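Local atomic coordinates of fucose-specific lectin (Aleuria aurantia, PDB entry 6GKE), a protein that binds L-fucose through a six-bladed beta-propeller with five sugar sites per monomer, preferring alpha-1,6-linked core fucose on glycoproteins. Residues 11-16 against 74-79; 130-135 against 151-156. The protein carries 1 engineered substitution. All coordinates share one frame; numbering follows the deposited sequence. Where two conformers were deposited one is given.

Interaction 1: 11-16 against 74-79; sequences AAISWA and IQIRVY. With FUC (alpha-L-fucopyranose), chain B; FUC (alpha-L-fucopyranose), chain C.
The ring oxygen O5 of the chain B fucose takes two N-H groups of Arg77, a sound bond from NH2 (2.9 Å, 154°) and a weak one from NE, on the strand whose Ile74 and Ile76 pack against Trp15 and Ile13. Arg77 NE makes its better bond to O4 of the same sugar, at 2.9 Å. The guanidinium is steadied from behind: NH1 reaches Ile76 O at 2.9 Å, from above the carbonyl plane, and in one of two Gln75 conformers OE1 also accepts from NH1 and NH2, a less certain grip.

The side of segment 74-79 facing 11-16 is apolar. Ile74 lays CG2 over one face of Trp15, 4.1 Å from the centroid of the six-membered ring, while its CD1 turns toward the pyrrole end and comes 3.6 Å from Trp15 NE1. Ile13 CD1 meets Ile76 CG2 at 3.7 Å. Trp15 CG stands between backbone N and carbonyl carbon (chi1 64°), which turns one face of the indole to Ile74. Ile74 CG2 and Ile76 CD1 touch methyl C6 of the chain C fucose, Ile76 CD1 nearer still to O4; Arg24, Glu36 and Trp97 hydrogen-bond this sugar. Such is a fucose site between adjacent propeller blades.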
loop_
_atom_site.group_PDB
_atom_site.type_symbol
_atom_site.label_atom_id
_atom_site.label_comp_id
_atom_site.label_asym_id
_atom_site.label_seq_id
_atom_site.Cartn_x
_atom_site.Cartn_y
_atom_site.Cartn_z
ATOM N N ALA A 11 -14.093 -3.696 7.982
ATOM C CA ALA A 11 -15.438 -4.002 8.479
ATOM C C ALA A 11 -15.691 -3.157 9.721
ATOM O O ALA A 11 -14.765 -2.863 10.458
ATOM C CB ALA A 11 -15.595 -5.475 8.779
ATOM N N ALA A 12 -16.948 -2.776 9.942
ATOM C CA ALA A 12 -17.263 -1.874 11.037
ATOM C C ALA A 12 -18.637 -2.189 11.623
ATOM O O ALA A 12 -19.557 -2.576 10.908
ATOM C CB ALA A 12 -17.212 -0.446 10.562
ATOM N N ILE A 13 -18.755 -1.947 12.932
ATOM C CA ILE A 13 -19.986 -2.150 13.693
ATOM C C ILE A 13 -20.156 -0.979 14.669
ATOM O O ILE A 13 -19.202 -0.274 15.002
ATOM C CB ILE A 13 -19.982 -3.497 14.445
ATOM C CG1 ILE A 13 -18.775 -3.602 15.384
ATOM C CG2 ILE A 13 -20.070 -4.665 13.472
ATOM C CD1 ILE A 13 -18.760 -4.812 16.288
ATOM N N SER A 14 -21.388 -0.819 15.146
ATOM C CA SER A 14 -21.736 0.246 16.068
ATOM C C SER A 14 -22.945 -0.201 16.887
ATOM O O SER A 14 -23.815 -0.900 16.357
ATOM C CB SER A 14 -22.037 1.522 15.303
ATOM O OG SER A 14 -22.305 2.630 16.150
ATOM N N TRP A 15 -23.008 0.227 18.149
ATOM C CA TRP A 15 -24.194 -0.003 18.954
ATOM C C TRP A 15 -24.379 1.142 19.947
ATOM O O TRP A 15 -23.426 1.774 20.386
ATOM C CB TRP A 15 -24.175 -1.370 19.654
ATOM C CG TRP A 15 -23.093 -1.583 20.668
ATOM C CD1 TRP A 15 -23.187 -1.439 22.022
ATOM C CD2 TRP A 15 -21.759 -2.056 20.414
ATOM N NE1 TRP A 15 -22.004 -1.768 22.620
ATOM C CE2 TRP A 15 -21.107 -2.152 21.663
ATOM C CE3 TRP A 15 -21.039 -2.386 19.258
ATOM C CZ2 TRP A 15 -19.780 -2.564 21.785
ATOM C CZ3 TRP A 15 -19.728 -2.793 19.378
ATOM C CH2 TRP A 15 -19.110 -2.885 20.627
ATOM N N ALA A 16 -25.642 1.385 20.292
ATOM C CA ALA A 16 -26.001 2.380 21.286
ATOM C C ALA A 16 -25.547 1.906 22.673
ATOM O O ALA A 16 -25.625 0.725 22.971
ATOM C CB ALA A 16 -27.487 2.624 21.240
ATOM N N ILE A 74 -21.695 -8.356 24.846
ATOM C CA ILE A 74 -21.669 -7.968 23.452
ATOM C C ILE A 74 -21.118 -9.135 22.636
ATOM O O ILE A 74 -20.031 -9.626 22.911
ATOM C CB ILE A 74 -20.829 -6.695 23.243
ATOM C CG1 ILE A 74 -21.356 -5.515 24.067
ATOM C CG2 ILE A 74 -20.739 -6.350 21.766
ATOM C CD1 ILE A 74 -22.781 -5.116 23.765
ATOM N N GLN A 75 -21.888 -9.557 21.629
ATOM C CA GLN A 75 -21.447 -10.566 20.680
ATOM C C GLN A 75 -20.967 -9.870 19.404
ATOM O O GLN A 75 -21.633 -8.980 18.885
ATOM C CB GLN A 75 -22.579 -11.544 20.355
ATOM C CG GLN A 75 -23.106 -12.300 21.564
ATOM C CD GLN A 75 -22.268 -13.496 21.943
ATOM O OE1 GLN A 75 -21.487 -14.020 21.150
ATOM N NE2 GLN A 75 -22.438 -13.943 23.179
ATOM N N ILE A 76 -19.798 -10.295 18.912
ATOM C CA ILE A 76 -19.285 -9.825 17.635
ATOM C C ILE A 76 -18.907 -11.055 16.816
ATOM O O ILE A 76 -18.389 -12.035 17.357
ATOM C CB ILE A 76 -18.087 -8.864 17.777
ATOM C CG1 ILE A 76 -18.413 -7.709 18.725
ATOM C CG2 ILE A 76 -17.636 -8.367 16.410
ATOM C CD1 ILE A 76 -17.210 -6.921 19.187
ATOM N N ARG A 77 -19.167 -10.991 15.513
ATOM C CA ARG A 77 -18.679 -11.996 14.579
ATOM C C ARG A 77 -17.963 -11.268 13.445
ATOM O O ARG A 77 -18.520 -10.326 12.873
ATOM C CB ARG A 77 -19.820 -12.850 14.019
ATOM C CG ARG A 77 -20.678 -13.532 15.073
ATOM C CD ARG A 77 -19.921 -14.588 15.864
ATOM N NE ARG A 77 -20.763 -15.283 16.832
ATOM C CZ ARG A 77 -20.965 -14.904 18.097
ATOM N NH1 ARG A 77 -20.388 -13.818 18.584
ATOM N NH2 ARG A 77 -21.761 -15.617 18.876
ATOM N N VAL A 78 -16.733 -11.708 13.156
ATOM C CA VAL A 78 -15.931 -11.163 12.079
ATOM C C VAL A 78 -15.671 -12.288 11.079
ATOM O O VAL A 78 -15.123 -13.321 11.445
ATOM C CB VAL A 78 -14.610 -10.553 12.583
ATOM C CG1 VAL A 78 -13.785 -10.011 11.424
ATOM C CG2 VAL A 78 -14.857 -9.462 13.611
ATOM N N TYR A 79 -16.084 -12.062 9.829
ATOM C CA TYR A 79 -15.952 -13.028 8.738
ATOM C C TYR A 79 -14.752 -12.655 7.875
ATOM O O TYR A 79 -14.478 -11.481 7.637
ATOM C CB TYR A 79 -17.253 -13.095 7.927
ATOM C CG TYR A 79 -18.376 -13.541 8.821
ATOM C CD1 TYR A 79 -18.452 -14.864 9.216
ATOM C CD2 TYR A 79 -19.261 -12.641 9.394
ATOM C CE1 TYR A 79 -19.388 -15.294 10.139
ATOM C CE2 TYR A 79 -20.208 -13.053 10.319
ATOM C CZ TYR A 79 -20.260 -14.380 10.706
ATOM O OH TYR A 79 -21.152 -14.769 11.665
HETATM C C1 FUC B . -21.260 -19.160 17.827
HETATM C C2 FUC B . -20.406 -19.403 16.589
HETATM C C3 FUC B . -21.287 -19.696 15.382
HETATM C C4 FUC B . -22.287 -18.554 15.210
HETATM C C5 FUC B . -23.121 -18.437 16.480
HETATM C C6 FUC B . -24.167 -17.339 16.418
HETATM O O2 FUC B . -19.517 -20.501 16.822
HETATM O O3 FUC B . -20.479 -19.913 14.220
HETATM O O4 FUC B . -21.633 -17.295 15.005
HETATM O O5 FUC B . -22.247 -18.157 17.589
HETATM C C1 FUC C . -13.895 -4.314 24.276
HETATM C C2 FUC C . -12.837 -4.752 23.282
HETATM C C3 FUC C . -13.182 -6.118 22.695
HETATM C C4 FUC C . -14.598 -6.117 22.140
HETATM C C5 FUC C . -15.563 -5.684 23.239
HETATM C C6 FUC C . -17.011 -5.609 22.776
HETATM O O1 FUC C . -13.782 -5.158 25.414
HETATM O O2 FUC C . -11.573 -4.832 23.951
HETATM O O3 FUC C . -12.215 -6.487 21.704
HETATM O O4 FUC C . -14.730 -5.210 21.041
HETATM O O5 FUC C . -15.189 -4.381 23.694
#

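Interaction 2: 130-135 against 151-156; sequences IRVYYQ and GKWTAG. With FUC (alpha-L-fucopyranose), chain E; FUC (alpha-L-fucopyranose), chain B.
Trp153 crosses to Ile130 and Val132 with the far end of its indole. From CB, the ring carbon CG goes anti to the carbonyl carbon (chi1 -73°), which carries the indole in toward segment 130-135. On the pyrrole side CD1 passes 3.8 Å from O3 of the chain B fucose, and NE1 donates to that same hydroxyl oxygen in a short, nearly straight bond (2.8 Å, 165°). The acceptor lies at the ring edge, in the indole plane. On the benzene side the contacts turn apolar: CZ3 lies 4.1 Å from Val132 CG2, and CH2, the tip, sits 3.9 Å from Val132 CG2 and 4.1 Å from Ile130 CG2. Both methyls approach obliquely.

Ile130 also brings CD1 to 3.8 Å from methyl C6 of the chain B fucose. Arg131, whose CB leaves the strand away from segment 151-156, binds the chain E fucose, with NE 2.8 Å from O4, so this strand serves two sites. Trp149 meets the indole edge-to-face from strand 142-149, between strands 129-134 and 153-162 in the antiparallel blade, while Tyr79 of strand 73-81 touches Ile130, Val132 and Trp153 from the neighbouring blade.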
loop_
_atom_site.group_PDB
_atom_site.type_symbol
_atom_site.label_atom_id
_atom_site.label_comp_id
_atom_site.label_asym_id
_atom_site.label_seq_id
_atom_site.Cartn_x
_atom_site.Cartn_y
_atom_site.Cartn_z
ATOM N N ILE A 130 -28.050 -14.723 11.465
ATOM C CA ILE A 130 -26.931 -14.164 10.709
ATOM C C ILE A 130 -27.031 -14.651 9.266
ATOM O O ILE A 130 -27.382 -15.801 9.024
ATOM C CB ILE A 130 -25.571 -14.555 11.327
ATOM C CG1 ILE A 130 -25.491 -14.195 12.811
ATOM C CG2 ILE A 130 -24.421 -13.929 10.549
ATOM C CD1 ILE A 130 -24.336 -14.848 13.530
ATOM N N ARG A 131 -26.683 -13.774 8.330
ATOM C CA ARG A 131 -26.547 -14.162 6.928
ATOM C C ARG A 131 -25.220 -13.601 6.421
ATOM O O ARG A 131 -24.913 -12.435 6.672
ATOM C CB ARG A 131 -27.713 -13.635 6.086
ATOM C CG ARG A 131 -29.098 -14.035 6.584
ATOM C CD ARG A 131 -29.372 -15.518 6.415
ATOM N NE ARG A 131 -30.721 -15.922 6.804
ATOM C CZ ARG A 131 -31.086 -16.373 8.004
ATOM N NH1 ARG A 131 -30.246 -16.342 9.029
ATOM N NH2 ARG A 131 -32.305 -16.862 8.178
ATOM N N VAL A 132 -24.460 -14.443 5.716
ATOM C CA VAL A 132 -23.163 -14.088 5.170
ATOM C C VAL A 132 -23.219 -14.284 3.653
ATOM O O VAL A 132 -23.691 -15.319 3.191
ATOM C CB VAL A 132 -22.038 -14.927 5.799
ATOM C CG1 VAL A 132 -20.681 -14.555 5.223
ATOM C CG2 VAL A 132 -22.026 -14.803 7.312
ATOM N N TYR A 133 -22.727 -13.286 2.912
ATOM C CA TYR A 133 -22.783 -13.266 1.453
ATOM C C TYR A 133 -21.362 -13.273 0.895
ATOM O O TYR A 133 -20.485 -12.557 1.383
ATOM C CB TYR A 133 -23.583 -12.049 0.973
ATOM C CG TYR A 133 -24.988 -12.086 1.510
ATOM C CD1 TYR A 133 -25.989 -12.777 0.846
ATOM C CD2 TYR A 133 -25.287 -11.537 2.746
ATOM C CE1 TYR A 133 -27.259 -12.901 1.383
ATOM C CE2 TYR A 133 -26.552 -11.657 3.298
ATOM C CZ TYR A 133 -27.539 -12.349 2.623
ATOM O OH TYR A 133 -28.775 -12.469 3.197
ATOM N N TYR A 134 -21.163 -14.100 -0.132
ATOM C CA TYR A 134 -19.850 -14.368 -0.691
ATOM C C TYR A 134 -20.028 -14.837 -2.134
ATOM O O TYR A 134 -21.134 -15.132 -2.574
ATOM C CB TYR A 134 -19.117 -15.440 0.130
ATOM C CG TYR A 134 -19.776 -16.798 0.079
ATOM C CD1 TYR A 134 -20.884 -17.099 0.854
ATOM C CD2 TYR A 134 -19.316 -17.783 -0.781
ATOM C CE1 TYR A 134 -21.518 -18.331 0.779
ATOM C CE2 TYR A 134 -19.935 -19.020 -0.864
ATOM C CZ TYR A 134 -21.038 -19.301 -0.081
ATOM O OH TYR A 134 -21.664 -20.511 -0.161
ATOM N N GLN A 135 -18.913 -14.944 -2.857
ATOM C CA GLN A 135 -18.919 -15.521 -4.191
ATOM C C GLN A 135 -17.986 -16.729 -4.224
ATOM O O GLN A 135 -16.980 -16.780 -3.519
ATOM C CB GLN A 135 -18.506 -14.489 -5.235
ATOM C CG GLN A 135 -19.466 -13.313 -5.251
ATOM C CD GLN A 135 -19.343 -12.485 -6.501
ATOM O OE1 GLN A 135 -18.405 -11.703 -6.667
ATOM N NE2 GLN A 135 -20.281 -12.673 -7.414
ATOM N N GLY A 151 -29.545 -20.982 14.076
ATOM C CA GLY A 151 -29.383 -22.057 15.056
ATOM C C GLY A 151 -28.219 -22.981 14.719
ATOM O O GLY A 151 -27.618 -23.583 15.598
ATOM N N LYS A 152 -27.933 -23.116 13.424
ATOM C CA LYS A 152 -26.869 -23.952 12.870
ATOM C C LYS A 152 -26.523 -23.348 11.509
ATOM O O LYS A 152 -27.387 -22.736 10.902
ATOM C CB LYS A 152 -27.338 -25.392 12.621
ATOM C CG LYS A 152 -27.775 -26.201 13.831
ATOM C CD LYS A 152 -26.623 -26.573 14.730
ATOM C CE LYS A 152 -27.063 -27.267 16.001
ATOM N NZ LYS A 152 -27.563 -28.637 15.740
ATOM N N TRP A 153 -25.294 -23.530 11.027
ATOM C CA TRP A 153 -24.938 -23.049 9.698
ATOM C C TRP A 153 -25.502 -23.978 8.618
ATOM O O TRP A 153 -25.311 -25.189 8.663
ATOM C CB TRP A 153 -23.424 -22.933 9.534
ATOM C CG TRP A 153 -22.825 -21.788 10.282
ATOM C CD1 TRP A 153 -22.032 -21.864 11.386
ATOM C CD2 TRP A 153 -22.959 -20.388 9.978
ATOM N NE1 TRP A 153 -21.672 -20.611 11.797
ATOM C CE2 TRP A 153 -22.216 -19.686 10.948
ATOM C CE3 TRP A 153 -23.602 -19.660 8.967
ATOM C CZ2 TRP A 153 -22.125 -18.296 10.953
ATOM C CZ3 TRP A 153 -23.501 -18.286 8.966
ATOM C CH2 TRP A 153 -22.771 -17.615 9.949
ATOM N N THR A 154 -26.135 -23.377 7.609
ATOM C CA THR A 154 -26.549 -24.109 6.425
ATOM C C THR A 154 -26.537 -23.154 5.225
ATOM O O THR A 154 -26.534 -21.941 5.371
ATOM C CB THR A 154 -27.896 -24.804 6.658
ATOM O OG1 THR A 154 -28.045 -25.846 5.694
ATOM C CG2 THR A 154 -29.075 -23.858 6.570
ATOM N N ALA A 155 -26.508 -23.740 4.031
ATOM C CA ALA A 155 -26.511 -22.942 2.820
ATOM C C ALA A 155 -27.874 -22.265 2.649
ATOM O O ALA A 155 -28.917 -22.819 3.015
ATOM C CB ALA A 155 -26.177 -23.798 1.627
ATOM N N GLY A 156 -27.836 -21.069 2.064
ATOM C CA GLY A 156 -29.021 -20.345 1.673
ATOM C C GLY A 156 -29.102 -20.178 0.170
ATOM O O GLY A 156 -28.851 -21.113 -0.593
HETATM C C1 FUC E . -33.648 -18.473 5.054
HETATM C C2 FUC E . -32.745 -18.447 3.827
HETATM C C3 FUC E . -33.180 -17.296 2.910
HETATM C C4 FUC E . -33.193 -15.975 3.684
HETATM C C5 FUC E . -34.173 -16.137 4.839
HETATM C C6 FUC E . -34.320 -14.872 5.660
HETATM O O1 FUC E . -34.937 -18.908 4.626
HETATM O O2 FUC E . -32.792 -19.723 3.159
HETATM O O3 FUC E . -32.345 -17.229 1.754
HETATM O O4 FUC E . -31.914 -15.666 4.242
HETATM O O5 FUC E . -33.721 -17.188 5.694
HETATM C C1 FUC B . -21.260 -19.160 17.827
HETATM C C2 FUC B . -20.406 -19.403 16.589
HETATM C C3 FUC B . -21.287 -19.696 15.382
HETATM C C4 FUC B . -22.287 -18.554 15.210
HETATM C C5 FUC B . -23.121 -18.437 16.480
HETATM C C6 FUC B . -24.167 -17.339 16.418
HETATM O O2 FUC B . -19.517 -20.501 16.822
HETATM O O3 FUC B . -20.479 -19.913 14.220
HETATM O O4 FUC B . -21.633 -17.295 15.005
HETATM O O5 FUC B . -22.247 -18.157 17.589
#

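Overall arrangement
Interaction 1 joins two blades, its strands 10-15 and 73-81 belonging to different sheets, whereas interaction 2 links the second and fourth strands of a single blade. Interaction 2 is the buried contact, although its centre is about 16 Å from that of the chain, against about 10 Å for the partly buried interaction 1. Across the segments both are apolar; polar bonds run to the sugars or from arginine to a nearby backbone carbonyl. Segment 74-79 gives the chain B fucose Arg77, and segment 151-156 the hydrogen-bonding Trp153. Packing completes the join: Tyr79 OH lies 3.6 Å from Ile130 CG2 and 3.7 Å from Trp153 CH2. One blade can thus contribute to two neighbouring fucose sites.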